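Protocadherin gamma-B3 (Homo sapiens, PDB 5K8R) probably acts as a calcium-dependent cell-adhesion protein of the cadherin family that may help establish and maintain specific neuronal connections in the brain. Local coordinates at residues A[254-257]-A[258-261]. Numbering follows the deposited sequence.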
loop_
_atom_site.group_PDB
_atom_site.type_symbol
_atom_site.label_atom_id
_atom_site.label_comp_id
_atom_site.label_asym_id
_atom_site.label_seq_id
_atom_site.Cartn_x
_atom_site.Cartn_y
_atom_site.Cartn_z
ATOM N N ILE A 254 -17.602 9.340 -22.346
ATOM C CA ILE A 254 -18.797 8.701 -22.881
ATOM C C ILE A 254 -19.956 9.685 -22.833
ATOM O O ILE A 254 -20.001 10.591 -21.993
ATOM C CB ILE A 254 -19.116 7.399 -22.115
ATOM C CG1 ILE A 254 -19.854 6.424 -23.028
ATOM C CG2 ILE A 254 -19.930 7.683 -20.859
ATOM C CD1 ILE A 254 -19.130 6.172 -24.327
ATOM N N GLY A 255 -20.898 9.518 -23.762
ATOM C CA GLY A 255 -22.082 10.342 -23.827
ATOM C C GLY A 255 -23.311 9.590 -23.339
ATOM O O GLY A 255 -23.300 8.376 -23.142
ATOM N N LYS A 256 -24.393 10.350 -23.146
ATOM C CA LYS A 256 -25.628 9.750 -22.655
ATOM C C LYS A 256 -26.252 8.812 -23.681
ATOM O O LYS A 256 -26.938 7.857 -23.301
ATOM C CB LYS A 256 -26.621 10.838 -22.252
ATOM C CG LYS A 256 -26.301 11.497 -20.921
ATOM C CD LYS A 256 -27.468 12.327 -20.422
ATOM C CE LYS A 256 -27.215 12.835 -19.013
ATOM N NZ LYS A 256 -28.374 13.600 -18.480
ATOM N N GLU A 257 -26.034 9.061 -24.976
ATOM C CA GLU A 257 -26.553 8.150 -25.991
ATOM C C GLU A 257 -25.864 6.794 -25.933
ATOM O O GLU A 257 -26.450 5.783 -26.336
ATOM C CB GLU A 257 -26.397 8.753 -27.387
ATOM C CG GLU A 257 -24.972 9.127 -27.760
ATOM C CD GLU A 257 -24.824 9.444 -29.236
ATOM O OE1 GLU A 257 -24.995 8.523 -30.062
ATOM O OE2 GLU A 257 -24.556 10.617 -29.575
ATOM N N VAL A 258 -24.630 6.749 -25.435
ATOM C CA VAL A 258 -23.882 5.501 -25.336
ATOM C C VAL A 258 -23.958 4.971 -23.911
ATOM O O VAL A 258 -23.895 3.757 -23.687
ATOM C CB VAL A 258 -22.422 5.703 -25.773
ATOM C CG1 VAL A 258 -21.734 4.364 -25.945
ATOM C CG2 VAL A 258 -22.368 6.521 -27.058
ATOM N N ARG A 259 -24.090 5.880 -22.942
ATOM C CA ARG A 259 -24.286 5.466 -21.558
ATOM C C ARG A 259 -25.549 4.627 -21.403
ATOM O O ARG A 259 -25.576 3.679 -20.608
ATOM C CB ARG A 259 -24.341 6.697 -20.649
ATOM C CG ARG A 259 -24.743 6.382 -19.219
ATOM C CD ARG A 259 -24.670 7.599 -18.313
ATOM N NE ARG A 259 -23.312 7.862 -17.848
ATOM C CZ ARG A 259 -22.486 8.735 -18.413
ATOM N NH1 ARG A 259 -22.879 9.433 -19.470
ATOM N NH2 ARG A 259 -21.268 8.913 -17.921
ATOM N N GLN A 260 -26.595 4.947 -22.159
ATOM C CA GLN A 260 -27.842 4.197 -22.128
ATOM C C GLN A 260 -27.841 3.006 -23.079
ATOM O O GLN A 260 -28.880 2.357 -23.239
ATOM C CB GLN A 260 -29.017 5.119 -22.463
ATOM C CG GLN A 260 -29.240 6.236 -21.460
ATOM C CD GLN A 260 -29.741 5.728 -20.123
ATOM O OE1 GLN A 260 -29.046 5.822 -19.112
ATOM N NE2 GLN A 260 -30.957 5.191 -20.110
ATOM N N LEU A 261 -26.711 2.710 -23.715
ATOM C CA LEU A 261 -26.631 1.638 -24.701
ATOM C C LEU A 261 -25.656 0.535 -24.328
ATOM O O LEU A 261 -25.955 -0.642 -24.548
ATOM C CB LEU A 261 -26.247 2.210 -26.074
ATOM C CG LEU A 261 -27.382 2.370 -27.087
ATOM C CD1 LEU A 261 -27.937 1.011 -27.480
ATOM C CD2 LEU A 261 -28.486 3.262 -26.538
#
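I254 and V258 meet in a local side-chain contact round the one-turn helix 256-259, which links strand 248-252 to strand 262-264 in the third cadherin repeat. CD1 of I254 lies 3.6 Å from CG1 of V258, the two branched side chains crossing obliquely, I254 from just ahead of the helix and V258 from within it. With chi1 at -168°, V258 turns CG1 away from its own backbone N and towards I254, while CG2 lies against CG of E257. The other branch of I254 serves a second partner: its CG2 covers one face of the R259 guanidinium, 3.5 Å from NH2. R259 gets there by extending from the backbone and then bending at chi3 (-81°), which brings the group back over the start of the helix. Cadherin repeats are beta sandwiches, and in this repeat the short helix carries the chain from one sheet to the other; on its inner side I254 and V258 both rest on I287 of strand 284-292, and V258 also touches Y285. Cutting I254 back to an alanine removes both branches and is likely to open a gap beside V258 and I287 and leave the R259 guanidinium without its apolar cover, freer to swing. G255, the N-cap, gives its carbonyl O to two backbone donors, R259 N at 2.6 Å and V258 N at 3.1 Å. K256 O takes Q260 N at 3.1 Å, and L261 N closes the C-terminal end on V258 O at 3.0 Å. The carboxylate of E257 is engaged elsewhere, its OE1 in a salt bridge with R282.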